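Local coordinates for protein putative cell surface hydrolase (Lactobacillus plantarum, PDB 3LP5) that is of unknown function but is a putative cell surface hydrolase of the alpha/beta hydrolase superfamily, at residues 127-139 and 161-173. Residues are numbered along the deposited sequence; the frame is centred on the assembly and turned at random.
Sequences HIDRLMTIASPYN and GLPESLTVYSIAG
With CG swung opposite its backbone N (chi1 168°) and the chain straight until a bend at chi3 (-75°), M132 carries its sulfur and methyl over the neighbouring strand. There CE meets Y169 CB at 3.8 Å, while SD lies 3.7 Å from I171 CD1, which also approaches I134 CG1 from alongside. An alanine in place of M132 would probably cost Y169 CB and I171 CD1 this shared apolar partner and leave the I171 end freer to turn. R130 is on the same face, its CG beside T167 CB and its CD at the edge of the Y169 ring; its NE bonds to L231 O, and Y230 meets that tyrosine ring.

At the start of the pair, L166 CD1 packs against I128 CD1 (3.7 Å) and sits just off L131 N, with P163 touching I128 CG2. Further along, on the face opposite M132 and Y169 that T133 and S170 share with L131 and V168, T133 OG1 shares a 3.1 Å hydrogen bond with Y138 OH. A water ties T133 OG1 and S170 OG (2.8 Å from the water) to S136 N and I171 O, so the loop after 127-134 is linked to both strands.

Between the faces runs a parallel ladder, from T167 N to D129 O through Y169 N to L131 O (2.8 Å) and on to A135 N with I171 O. Strands 127-134 and 167-172, joined through helix 150-157, form a beta-alpha-beta unit in the central sheet of an alpha/beta hydrolase fold.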
loop_
_atom_site.group_PDB
_atom_site.type_symbol
_atom_site.label_atom_id
_atom_site.label_comp_id
_atom_site.label_asym_id
_atom_site.label_seq_id
_atom_site.Cartn_x
_atom_site.Cartn_y
_atom_site.Cartn_z
ATOM N N HIS A 127 3.881 -3.467 -15.455
ATOM C CA HIS A 127 4.482 -2.319 -14.742
ATOM C C HIS A 127 3.555 -1.666 -13.705
ATOM O O HIS A 127 2.351 -1.641 -13.910
ATOM C CB HIS A 127 4.968 -1.286 -15.744
ATOM C CG HIS A 127 5.867 -1.870 -16.789
ATOM N ND1 HIS A 127 5.436 -2.140 -18.075
ATOM C CD2 HIS A 127 7.148 -2.316 -16.721
ATOM C CE1 HIS A 127 6.421 -2.689 -18.767
ATOM N NE2 HIS A 127 7.468 -2.816 -17.967
ATOM N N ILE A 128 4.139 -1.150 -12.609
ATOM C CA ILE A 128 3.366 -0.418 -11.611
ATOM C C ILE A 128 3.411 1.051 -12.001
ATOM O O ILE A 128 4.428 1.518 -12.443
ATOM C CB ILE A 128 3.889 -0.664 -10.201
ATOM C CG1 ILE A 128 2.987 0.007 -9.146
ATOM C CG2 ILE A 128 5.379 -0.276 -10.080
ATOM C CD1 ILE A 128 3.461 -0.220 -7.822
ATOM N N ASP A 129 2.292 1.745 -11.891
ATOM C CA ASP A 129 2.228 3.171 -12.241
ATOM C C ASP A 129 2.317 4.036 -10.985
ATOM O O ASP A 129 3.026 5.079 -10.952
ATOM C CB ASP A 129 0.891 3.510 -12.942
ATOM C CG ASP A 129 0.793 2.957 -14.371
ATOM O OD1 ASP A 129 1.803 2.412 -14.897
ATOM O OD2 ASP A 129 -0.301 3.074 -14.997
ATOM N N ARG A 130 1.562 3.633 -9.966
ATOM C CA ARG A 130 1.456 4.397 -8.718
ATOM C C ARG A 130 1.392 3.464 -7.498
ATOM O O ARG A 130 0.785 2.405 -7.583
ATOM C CB ARG A 130 0.226 5.287 -8.743
ATOM C CG ARG A 130 0.338 6.361 -9.832
ATOM C CD ARG A 130 -0.700 7.508 -9.664
ATOM N NE ARG A 130 -2.013 6.945 -9.951
ATOM C CZ ARG A 130 -2.631 7.066 -11.124
ATOM N NH1 ARG A 130 -2.041 7.724 -12.097
ATOM N NH2 ARG A 130 -3.826 6.516 -11.311
ATOM N N LEU A 131 2.097 3.852 -6.433
ATOM C CA LEU A 131 2.087 3.241 -5.084
ATOM C C LEU A 131 1.678 4.239 -3.993
ATOM O O LEU A 131 2.243 5.334 -3.880
ATOM C CB LEU A 131 3.484 2.669 -4.745
ATOM C CG LEU A 131 3.649 2.114 -3.306
ATOM C CD1 LEU A 131 2.702 0.892 -3.024
ATOM C CD2 LEU A 131 5.160 1.833 -3.122
ATOM N N MET A 132 0.671 3.911 -3.217
ATOM C CA MET A 132 0.388 4.680 -1.988
ATOM C C MET A 132 0.581 3.751 -0.782
ATOM O O MET A 132 0.082 2.601 -0.750
ATOM C CB MET A 132 -1.022 5.310 -2.020
ATOM C CG MET A 132 -1.596 5.910 -0.676
ATOM S SD MET A 132 -3.223 6.761 -0.907
ATOM C CE MET A 132 -2.640 8.230 -1.699
ATOM N N THR A 133 1.284 4.260 0.219
ATOM C CA THR A 133 1.425 3.538 1.468
ATOM C C THR A 133 0.805 4.340 2.595
ATOM O O THR A 133 0.795 5.604 2.544
ATOM C CB THR A 133 2.900 3.145 1.777
ATOM O OG1 THR A 133 3.665 4.298 2.094
ATOM C CG2 THR A 133 3.555 2.422 0.541
ATOM N N ILE A 134 0.253 3.631 3.568
ATOM C CA ILE A 134 -0.426 4.316 4.676
ATOM C C ILE A 134 0.225 3.917 5.972
ATOM O O ILE A 134 0.110 2.756 6.393
ATOM C CB ILE A 134 -1.924 4.015 4.738
ATOM C CG1 ILE A 134 -2.615 4.417 3.412
ATOM C CG2 ILE A 134 -2.582 4.841 5.824
ATOM C CD1 ILE A 134 -3.872 3.596 3.171
ATOM N N ALA A 135 0.867 4.876 6.641
ATOM C CA ALA A 135 1.503 4.579 7.939
ATOM C C ALA A 135 2.357 3.313 7.959
ATOM O O ALA A 135 2.226 2.445 8.845
ATOM C CB ALA A 135 0.423 4.555 9.068
ATOM N N SER A 136 3.266 3.193 6.990
ATOM C CA SER A 136 4.048 1.955 6.890
ATOM C C SER A 136 5.318 2.144 7.701
ATOM O O SER A 136 6.037 3.131 7.510
ATOM C CB SER A 136 4.363 1.632 5.432
ATOM O OG SER A 136 3.156 1.347 4.696
ATOM N N PRO A 137 5.595 1.216 8.639
ATOM C CA PRO A 137 6.718 1.380 9.511
ATOM C C PRO A 137 8.081 0.975 8.904
ATOM O O PRO A 137 8.636 -0.096 9.226
ATOM C CB PRO A 137 6.325 0.520 10.716
ATOM C CG PRO A 137 5.539 -0.615 10.125
ATOM C CD PRO A 137 4.802 -0.005 8.964
ATOM N N TYR A 138 8.661 1.863 8.087
ATOM C CA TYR A 138 9.916 1.537 7.382
ATOM C C TYR A 138 11.102 1.210 8.284
ATOM O O TYR A 138 12.013 0.543 7.827
ATOM C CB TYR A 138 10.270 2.655 6.400
ATOM C CG TYR A 138 9.252 2.732 5.247
ATOM C CD1 TYR A 138 9.339 1.848 4.177
ATOM C CD2 TYR A 138 8.216 3.667 5.261
ATOM C CE1 TYR A 138 8.401 1.882 3.129
ATOM C CE2 TYR A 138 7.278 3.761 4.161
ATOM C CZ TYR A 138 7.362 2.818 3.153
ATOM O OH TYR A 138 6.441 2.872 2.097
ATOM N N ASN A 139 11.090 1.716 9.531
ATOM C CA ASN A 139 12.053 1.382 10.512
ATOM C C ASN A 139 11.426 0.621 11.691
ATOM O O ASN A 139 11.889 0.731 12.818
ATOM C CB ASN A 139 12.799 2.630 11.025
ATOM C CG ASN A 139 14.148 2.275 11.593
ATOM O OD1 ASN A 139 14.809 1.351 11.095
ATOM N ND2 ASN A 139 14.596 3.015 12.594
ATOM N N GLY A 161 16.491 -1.570 -6.901
ATOM C CA GLY A 161 15.612 -2.391 -7.706
ATOM C C GLY A 161 14.252 -1.733 -7.991
ATOM O O GLY A 161 13.522 -2.241 -8.818
ATOM N N LEU A 162 13.899 -0.617 -7.318
ATOM C CA LEU A 162 12.587 0.019 -7.556
ATOM C C LEU A 162 12.467 0.469 -9.004
ATOM O O LEU A 162 13.471 0.793 -9.628
ATOM C CB LEU A 162 12.326 1.220 -6.611
ATOM C CG LEU A 162 12.079 0.812 -5.135
ATOM C CD1 LEU A 162 12.355 1.994 -4.185
ATOM C CD2 LEU A 162 10.668 0.168 -4.893
ATOM N N PRO A 163 11.254 0.443 -9.556
ATOM C CA PRO A 163 11.065 0.982 -10.916
ATOM C C PRO A 163 11.195 2.495 -10.974
ATOM O O PRO A 163 10.552 3.193 -10.199
ATOM C CB PRO A 163 9.637 0.557 -11.286
ATOM C CG PRO A 163 9.030 0.102 -10.072
ATOM C CD PRO A 163 10.090 -0.347 -9.116
ATOM N N GLU A 164 12.005 2.996 -11.909
ATOM C CA GLU A 164 12.268 4.421 -11.986
ATOM C C GLU A 164 11.047 5.246 -12.436
ATOM O O GLU A 164 10.961 6.415 -12.126
ATOM C CB GLU A 164 13.508 4.751 -12.854
ATOM C CG GLU A 164 14.831 4.100 -12.371
ATOM C CD GLU A 164 16.091 4.601 -13.118
ATOM O OE1 GLU A 164 16.025 4.793 -14.352
ATOM O OE2 GLU A 164 17.153 4.808 -12.479
ATOM N N SER A 165 10.106 4.691 -13.175
ATOM C CA SER A 165 9.004 5.546 -13.617
ATOM C C SER A 165 7.806 5.604 -12.598
ATOM O O SER A 165 6.833 6.319 -12.854
ATOM C CB SER A 165 8.515 5.099 -14.994
ATOM O OG SER A 165 7.866 3.845 -14.781
ATOM N N LEU A 166 7.937 4.956 -11.437
ATOM C CA LEU A 166 6.909 4.952 -10.357
ATOM C C LEU A 166 6.670 6.281 -9.640
ATOM O O LEU A 166 7.598 7.076 -9.420
ATOM C CB LEU A 166 7.267 3.868 -9.296
ATOM C CG LEU A 166 6.352 3.589 -8.109
ATOM C CD1 LEU A 166 4.983 3.062 -8.492
ATOM C CD2 LEU A 166 7.035 2.578 -7.210
ATOM N N THR A 167 5.415 6.496 -9.249
ATOM C CA THR A 167 4.989 7.636 -8.449
ATOM C C THR A 167 4.534 7.094 -7.116
ATOM O O THR A 167 3.668 6.204 -7.083
ATOM C CB THR A 167 3.813 8.423 -9.146
ATOM O OG1 THR A 167 4.363 9.182 -10.217
ATOM C CG2 THR A 167 3.250 9.452 -8.253
ATOM N N VAL A 168 5.124 7.610 -6.030
ATOM C CA VAL A 168 4.861 7.138 -4.706
ATOM C C VAL A 168 4.288 8.210 -3.793
ATOM O O VAL A 168 4.871 9.326 -3.669
ATOM C CB VAL A 168 6.107 6.525 -4.024
ATOM C CG1 VAL A 168 5.739 5.994 -2.608
ATOM C CG2 VAL A 168 6.723 5.396 -4.933
ATOM N N TYR A 169 3.155 7.853 -3.152
ATOM C CA TYR A 169 2.551 8.658 -2.031
ATOM C C TYR A 169 2.655 7.924 -0.698
ATOM O O TYR A 169 2.278 6.731 -0.596
ATOM C CB TYR A 169 1.087 8.959 -2.317
ATOM C CG TYR A 169 0.888 9.643 -3.642
ATOM C CD1 TYR A 169 0.872 11.058 -3.713
ATOM C CD2 TYR A 169 0.702 8.906 -4.810
ATOM C CE1 TYR A 169 0.707 11.726 -4.923
ATOM C CE2 TYR A 169 0.514 9.574 -6.051
ATOM C CZ TYR A 169 0.519 10.970 -6.076
ATOM O OH TYR A 169 0.383 11.634 -7.243
ATOM N N SER A 170 3.234 8.588 0.296
ATOM C CA SER A 170 3.358 8.011 1.610
ATOM C C SER A 170 2.563 8.889 2.612
ATOM O O SER A 170 2.940 10.028 2.861
ATOM C CB SER A 170 4.827 7.915 2.019
ATOM O OG SER A 170 4.954 7.430 3.386
ATOM N N ILE A 171 1.452 8.355 3.127
ATOM C CA ILE A 171 0.648 9.019 4.183
ATOM C C ILE A 171 1.216 8.625 5.531
ATOM O O ILE A 171 1.484 7.439 5.764
ATOM C CB ILE A 171 -0.807 8.577 4.106
ATOM C CG1 ILE A 171 -1.439 9.084 2.768
ATOM C CG2 ILE A 171 -1.626 8.979 5.387
ATOM C CD1 ILE A 171 -2.751 8.360 2.375
ATOM N N ALA A 172 1.425 9.627 6.398
ATOM C CA ALA A 172 1.816 9.428 7.794
ATOM C C ALA A 172 0.993 10.324 8.727
ATOM O O ALA A 172 0.492 11.401 8.335
ATOM C CB ALA A 172 3.301 9.748 7.955
ATOM N N GLY A 173 0.818 9.864 9.949
ATOM C CA GLY A 173 0.327 10.751 11.005
ATOM C C GLY A 173 1.481 11.402 11.743
ATOM O O GLY A 173 2.662 11.308 11.335
HETATM O O HOH W 1 3.512 5.495 4.740
#